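Side-chain contacts in quercetin 2,3-dioxygenase (Escherichia coli, PDB 1TQ5), which cleaves quercetin with dioxygen in vitro, releasing carbon monoxide, as a metal-dependent two-domain cupin of the pirin family whose physiological role is unknown: residues W21-F26 / W184-K189; L65-E70 / E222-D227. All coordinates share one frame; numbering follows the deposited sequence.

Contact 1 (W21-F26 / W184-K189); sequences WHTFSF and WIQVVK
The face-to-face seam of this bicupin is bridged where T23 and F24, just past strand 18-22 of the N-terminal domain, meet W184 on strand 182-187 of the C-terminal one. F24 presents its ring edge to a face of the indole six-membered ring, an edge-to-face pair with centroids 4.9 Å apart and planes at 57°. The phenyl CZ leads, 3.7 Å from W184 CZ3 and set toward the rim. T23 presses in beside it: with the methyl anti to the backbone N (OG1 at chi1 -68°), CG2 lies 3.4 Å from W184 CZ2 and also covers the centre of one face of the F24 ring. An alanine in place of W184 would probably leave F24 without its aromatic mate, open a gap beside the T23 methyl and take one of the donors from Q186 OE1. That donor is W184 NE1, 3.1 Å from Q186 OE1, nearly straight at 164° and in both the carbonyl and indole planes. The other end of the amide bonds Y115 OH through NE2. A water completes the bridge between domains, 2.8 Å from T23 OG1 and giving a proton to Q186 OE1 at 2.6 Å.

Contact 2 (L65-E70 / E222-D227); sequences LTYVLE and EVLLFD
Y67 reaches from strand 63-70 across the domain interface and hands its phenol proton to E222 at the start of strand 221-228. The bond is short, with 2.6 Å between Y67 OH and E222 OE2, and it uses the syn lone pair of the carboxylate oxygen, on the side of OE1. OE2 sits at the edge of the phenol, near the ring plane, and the carboxylate is turned 31° from that plane. The two side chains come from opposite directions. Y67 has CG anti to its backbone N (chi1 180°), which sends the ring straight out from its strand, while E222 stays extended beyond CG and meets it from the other sheet. This is the tight part of the contact. F90 stacks on the tyrosine ring, and R164 packs on E222 and gives Y67 OH a weak hydrogen bond, a positive neighbour that would probably steady the glutamate's charge.

Away from the hydroxyl the fit slackens. L224 comes obliquely to the ring, its CD2 4.3 Å from Y67 CE2, and farther along the strands L65 and F226 do not meet across the contact; both pack on L162 instead. The more open side is at the hydroxyl end itself, where E222, L69 and E70 are partly exposed, while Y67 and L224 are buried. There L69 and E70 form a classic beta bulge opposite H113, and E70 turns to a salt bridge with R111 rather than toward the C-terminal strand. The Y67 side chain lies about 12 Å from a bound cadmium ion. One polar bridge at the margin, with aliphatic and aromatic side chains behind it, thus joins two separate sheets through side chains: the face-to-face pairing of two similar domains in this bicupin of the pirin family.

After strand 2-5, which joins the sheet of the C-terminal partners, the chain lays down 21-26, the end of strand 18-22 and the loop after it, and then 65-70 on strand 63-70 of the same antiparallel sheet. It runs on into the second domain, where 184-189 closes contact 1 across 157 intervening residues and 222-227 closes contact 2 across 151. The segments alternate, so the two loops cross rather than nest. Strands 182-187 and 221-228 are antiparallel neighbours in one sheet, W184 O lying 2.8 Å from F226 N. V188 CG1 also packs against L69 CD2, joining segment 184-189 to segment 65-70. With contact centres about 10 Å apart, the pair ties both domains together at two places.

Contact 1 (W21-F26 / W184-K189)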
loop_
_atom_site.group_PDB
_atom_site.type_symbol
_atom_site.label_atom_id
_atom_site.label_comp_id
_atom_site.label_asym_id
_atom_site.label_seq_id
_atom_site.Cartn_x
_atom_site.Cartn_y
_atom_site.Cartn_z
ATOM N N TRP A 21 -12.365 -2.446 1.103
ATOM C CA TRP A 21 -11.997 -3.857 1.135
ATOM C C TRP A 21 -10.730 -3.941 1.982
ATOM O O TRP A 21 -9.744 -3.262 1.703
ATOM C CB TRP A 21 -11.748 -4.395 -0.275
ATOM C CG TRP A 21 -12.995 -4.408 -1.095
ATOM C CD1 TRP A 21 -13.574 -3.343 -1.733
ATOM C CD2 TRP A 21 -13.877 -5.519 -1.292
ATOM N NE1 TRP A 21 -14.762 -3.726 -2.312
ATOM C CE2 TRP A 21 -14.971 -5.056 -2.058
ATOM C CE3 TRP A 21 -13.850 -6.863 -0.893
ATOM C CZ2 TRP A 21 -16.030 -5.891 -2.434
ATOM C CZ3 TRP A 21 -14.904 -7.694 -1.268
ATOM C CH2 TRP A 21 -15.978 -7.203 -2.032
ATOM N N HIS A 22 -10.771 -4.764 3.024
ATOM C CA HIS A 22 -9.635 -4.916 3.934
ATOM C C HIS A 22 -8.822 -6.161 3.665
ATOM O O HIS A 22 -9.351 -7.276 3.697
ATOM C CB HIS A 22 -10.130 -4.985 5.379
ATOM C CG HIS A 22 -10.999 -3.836 5.774
ATOM N ND1 HIS A 22 -10.535 -2.541 5.832
ATOM C CD2 HIS A 22 -12.308 -3.786 6.116
ATOM C CE1 HIS A 22 -11.522 -1.740 6.189
ATOM N NE2 HIS A 22 -12.607 -2.470 6.367
ATOM N N THR A 23 -7.528 -5.984 3.424
ATOM C CA THR A 23 -6.672 -7.132 3.182
ATOM C C THR A 23 -6.372 -7.867 4.490
ATOM O O THR A 23 -6.262 -9.093 4.501
ATOM C CB THR A 23 -5.349 -6.714 2.527
ATOM O OG1 THR A 23 -5.607 -6.247 1.196
ATOM C CG2 THR A 23 -4.384 -7.888 2.477
ATOM N N PHE A 24 -6.237 -7.109 5.579
ATOM C CA PHE A 24 -5.940 -7.667 6.903
ATOM C C PHE A 24 -6.981 -7.209 7.914
ATOM O O PHE A 24 -7.711 -6.241 7.676
ATOM C CB PHE A 24 -4.576 -7.186 7.421
ATOM C CG PHE A 24 -3.431 -7.453 6.490
ATOM C CD1 PHE A 24 -2.943 -8.741 6.317
ATOM C CD2 PHE A 24 -2.853 -6.415 5.770
ATOM C CE1 PHE A 24 -1.899 -8.997 5.441
ATOM C CE2 PHE A 24 -1.809 -6.658 4.888
ATOM C CZ PHE A 24 -1.331 -7.955 4.723
ATOM N N SER A 25 -7.023 -7.902 9.052
ATOM C CA SER A 25 -7.940 -7.559 10.130
ATOM C C SER A 25 -7.871 -6.048 10.327
ATOM O O SER A 25 -6.782 -5.478 10.474
ATOM C CB SER A 25 -7.523 -8.263 11.426
ATOM O OG SER A 25 -7.406 -9.660 11.232
ATOM N N PHE A 26 -9.027 -5.400 10.318
ATOM C CA PHE A 26 -9.094 -3.953 10.482
ATOM C C PHE A 26 -10.326 -3.573 11.294
ATOM O O PHE A 26 -11.428 -4.048 11.022
ATOM C CB PHE A 26 -9.170 -3.270 9.116
ATOM C CG PHE A 26 -8.978 -1.780 9.171
ATOM C CD1 PHE A 26 -7.711 -1.236 9.350
ATOM C CD2 PHE A 26 -10.061 -0.919 9.045
ATOM C CE1 PHE A 26 -7.529 0.148 9.402
ATOM C CE2 PHE A 26 -9.888 0.469 9.097
ATOM C CZ PHE A 26 -8.619 0.998 9.276
ATOM N N TRP A 184 5.331 -9.109 0.126
ATOM C CA TRP A 184 3.915 -9.045 -0.160
ATOM C C TRP A 184 3.771 -8.362 -1.499
ATOM O O TRP A 184 4.358 -7.303 -1.744
ATOM C CB TRP A 184 3.139 -8.247 0.881
ATOM C CG TRP A 184 1.664 -8.226 0.591
ATOM C CD1 TRP A 184 1.004 -7.396 -0.280
ATOM C CD2 TRP A 184 0.665 -9.086 1.150
ATOM N NE1 TRP A 184 -0.338 -7.685 -0.291
ATOM C CE2 TRP A 184 -0.576 -8.717 0.577
ATOM C CE3 TRP A 184 0.694 -10.130 2.082
ATOM C CZ2 TRP A 184 -1.777 -9.357 0.909
ATOM C CZ3 TRP A 184 -0.505 -10.766 2.411
ATOM C CH2 TRP A 184 -1.720 -10.373 1.827
ATOM N N ILE A 185 3.018 -8.992 -2.382
ATOM C CA ILE A 185 2.782 -8.405 -3.678
ATOM C C ILE A 185 1.292 -8.153 -3.805
ATOM O O ILE A 185 0.476 -9.070 -3.656
ATOM C CB ILE A 185 3.243 -9.327 -4.812
ATOM C CG1 ILE A 185 4.769 -9.467 -4.761
ATOM C CG2 ILE A 185 2.772 -8.763 -6.153
ATOM C CD1 ILE A 185 5.341 -10.383 -5.807
ATOM N N GLN A 186 0.950 -6.898 -4.070
ATOM C CA GLN A 186 -0.433 -6.486 -4.242
ATOM C C GLN A 186 -0.592 -6.107 -5.711
ATOM O O GLN A 186 0.107 -5.215 -6.205
ATOM C CB GLN A 186 -0.730 -5.265 -3.372
ATOM C CG GLN A 186 -2.200 -4.834 -3.358
ATOM C CD GLN A 186 -3.119 -5.910 -2.807
ATOM O OE1 GLN A 186 -2.698 -6.767 -2.021
ATOM N NE2 GLN A 186 -4.386 -5.869 -3.213
ATOM N N VAL A 187 -1.490 -6.793 -6.412
ATOM C CA VAL A 187 -1.713 -6.489 -7.816
ATOM C C VAL A 187 -2.684 -5.308 -7.912
ATOM O O VAL A 187 -3.869 -5.434 -7.592
ATOM C CB VAL A 187 -2.307 -7.692 -8.576
ATOM C CG1 VAL A 187 -2.406 -7.359 -10.070
ATOM C CG2 VAL A 187 -1.433 -8.933 -8.373
ATOM N N VAL A 188 -2.175 -4.154 -8.328
ATOM C CA VAL A 188 -3.021 -2.981 -8.479
ATOM C C VAL A 188 -3.954 -3.223 -9.661
ATOM O O VAL A 188 -5.149 -2.916 -9.605
ATOM C CB VAL A 188 -2.177 -1.720 -8.727
ATOM C CG1 VAL A 188 -3.083 -0.512 -8.944
ATOM C CG2 VAL A 188 -1.250 -1.488 -7.546
ATOM N N LYS A 189 -3.414 -3.796 -10.730
ATOM C CA LYS A 189 -4.225 -4.091 -11.903
ATOM C C LYS A 189 -3.501 -5.026 -12.858
ATOM O O LYS A 189 -2.278 -5.048 -12.910
ATOM C CB LYS A 189 -4.603 -2.800 -12.635
ATOM C CG LYS A 189 -3.441 -2.075 -13.303
ATOM C CD LYS A 189 -3.949 -0.908 -14.153
ATOM C CE LYS A 189 -4.908 -1.395 -15.239
ATOM N NZ LYS A 189 -5.499 -0.287 -16.041
HETATM O O HOH W 1 -4.494 -8.078 -0.596
#

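Contact 2 (L65-E70 / E222-D227)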
loop_
_atom_site.group_PDB
_atom_site.type_symbol
_atom_site.label_atom_id
_atom_site.label_comp_id
_atom_site.label_asym_id
_atom_site.label_seq_id
_atom_site.Cartn_x
_atom_site.Cartn_y
_atom_site.Cartn_z
ATOM N N LEU A 65 0.747 5.350 4.453
ATOM C CA LEU A 65 0.998 5.627 3.048
ATOM C C LEU A 65 -0.282 5.574 2.223
ATOM O O LEU A 65 -1.094 4.666 2.386
ATOM C CB LEU A 65 1.988 4.610 2.491
ATOM C CG LEU A 65 2.147 4.604 0.970
ATOM C CD1 LEU A 65 2.979 5.798 0.532
ATOM C CD2 LEU A 65 2.805 3.307 0.545
ATOM N N THR A 66 -0.455 6.547 1.333
ATOM C CA THR A 66 -1.628 6.587 0.464
ATOM C C THR A 66 -1.211 6.531 -1.011
ATOM O O THR A 66 -0.280 7.219 -1.422
ATOM C CB THR A 66 -2.437 7.889 0.652
ATOM O OG1 THR A 66 -2.750 8.075 2.040
ATOM C CG2 THR A 66 -3.725 7.828 -0.158
ATOM N N TYR A 67 -1.892 5.698 -1.789
ATOM C CA TYR A 67 -1.638 5.590 -3.220
ATOM C C TYR A 67 -2.972 5.814 -3.930
ATOM O O TYR A 67 -3.895 5.012 -3.795
ATOM C CB TYR A 67 -1.066 4.213 -3.579
ATOM C CG TYR A 67 -0.785 4.037 -5.057
ATOM C CD1 TYR A 67 -0.336 5.108 -5.836
ATOM C CD2 TYR A 67 -0.944 2.798 -5.676
ATOM C CE1 TYR A 67 -0.054 4.952 -7.192
ATOM C CE2 TYR A 67 -0.662 2.628 -7.034
ATOM C CZ TYR A 67 -0.217 3.713 -7.784
ATOM O OH TYR A 67 0.069 3.559 -9.120
ATOM N N VAL A 68 -3.073 6.925 -4.658
ATOM C CA VAL A 68 -4.297 7.271 -5.373
ATOM C C VAL A 68 -4.335 6.616 -6.749
ATOM O O VAL A 68 -3.436 6.810 -7.568
ATOM C CB VAL A 68 -4.430 8.798 -5.542
ATOM C CG1 VAL A 68 -5.765 9.135 -6.188
ATOM C CG2 VAL A 68 -4.301 9.487 -4.181
ATOM N N LEU A 69 -5.391 5.846 -6.986
ATOM C CA LEU A 69 -5.575 5.129 -8.240
ATOM C C LEU A 69 -6.465 5.880 -9.225
ATOM O O LEU A 69 -6.239 5.842 -10.435
ATOM C CB LEU A 69 -6.189 3.760 -7.954
ATOM C CG LEU A 69 -5.409 2.875 -6.978
ATOM C CD1 LEU A 69 -6.203 1.617 -6.667
ATOM C CD2 LEU A 69 -4.066 2.522 -7.583
ATOM N N GLU A 70 -7.477 6.562 -8.702
ATOM C CA GLU A 70 -8.408 7.305 -9.541
ATOM C C GLU A 70 -8.956 8.510 -8.781
ATOM O O GLU A 70 -9.281 8.410 -7.595
ATOM C CB GLU A 70 -9.557 6.386 -9.963
ATOM C CG GLU A 70 -10.600 7.034 -10.865
ATOM C CD GLU A 70 -11.829 6.156 -11.044
ATOM O OE1 GLU A 70 -11.664 4.975 -11.418
ATOM O OE2 GLU A 70 -12.959 6.643 -10.813
ATOM N N GLU A 222 0.474 -3.952 -13.119
ATOM C CA GLU A 222 1.202 -3.112 -12.181
ATOM C C GLU A 222 1.012 -3.731 -10.809
ATOM O O GLU A 222 -0.110 -4.052 -10.416
ATOM C CB GLU A 222 0.674 -1.678 -12.177
ATOM C CG GLU A 222 1.406 -0.781 -11.180
ATOM C CD GLU A 222 0.936 0.661 -11.225
ATOM O OE1 GLU A 222 1.017 1.276 -12.313
ATOM O OE2 GLU A 222 0.488 1.181 -10.177
ATOM N N VAL A 223 2.115 -3.933 -10.101
ATOM C CA VAL A 223 2.060 -4.500 -8.765
ATOM C C VAL A 223 2.906 -3.676 -7.824
ATOM O O VAL A 223 3.827 -2.968 -8.243
ATOM C CB VAL A 223 2.593 -5.955 -8.715
ATOM C CG1 VAL A 223 1.758 -6.854 -9.610
ATOM C CG2 VAL A 223 4.061 -5.988 -9.127
ATOM N N LEU A 224 2.564 -3.764 -6.545
ATOM C CA LEU A 224 3.299 -3.089 -5.495
ATOM C C LEU A 224 4.039 -4.234 -4.825
ATOM O O LEU A 224 3.427 -5.238 -4.449
ATOM C CB LEU A 224 2.346 -2.431 -4.493
ATOM C CG LEU A 224 1.418 -1.328 -5.018
ATOM C CD1 LEU A 224 0.581 -0.792 -3.879
ATOM C CD2 LEU A 224 2.244 -0.201 -5.639
ATOM N N LEU A 225 5.354 -4.102 -4.703
ATOM C CA LEU A 225 6.136 -5.152 -4.081
ATOM C C LEU A 225 6.724 -4.643 -2.781
ATOM O O LEU A 225 7.560 -3.734 -2.769
ATOM C CB LEU A 225 7.247 -5.637 -5.020
ATOM C CG LEU A 225 7.988 -6.901 -4.556
ATOM C CD1 LEU A 225 8.455 -7.708 -5.761
ATOM C CD2 LEU A 225 9.164 -6.514 -3.668
ATOM N N PHE A 226 6.251 -5.226 -1.684
ATOM C CA PHE A 226 6.701 -4.867 -0.348
ATOM C C PHE A 226 7.797 -5.826 0.090
ATOM O O PHE A 226 7.534 -7.016 0.237
ATOM C CB PHE A 226 5.543 -4.991 0.642
ATOM C CG PHE A 226 4.423 -4.022 0.408
ATOM C CD1 PHE A 226 4.407 -2.788 1.049
ATOM C CD2 PHE A 226 3.356 -4.361 -0.419
ATOM C CE1 PHE A 226 3.338 -1.909 0.873
ATOM C CE2 PHE A 226 2.287 -3.498 -0.602
ATOM C CZ PHE A 226 2.276 -2.266 0.048
ATOM N N ASP A 227 9.016 -5.322 0.282
ATOM C CA ASP A 227 10.139 -6.147 0.757
ATOM C C ASP A 227 10.193 -5.865 2.263
ATOM O O ASP A 227 10.665 -4.807 2.693
ATOM C CB ASP A 227 11.454 -5.712 0.099
ATOM C CG ASP A 227 12.581 -6.726 0.305
ATOM O OD1 ASP A 227 12.843 -7.110 1.466
ATOM O OD2 ASP A 227 13.206 -7.138 -0.698
#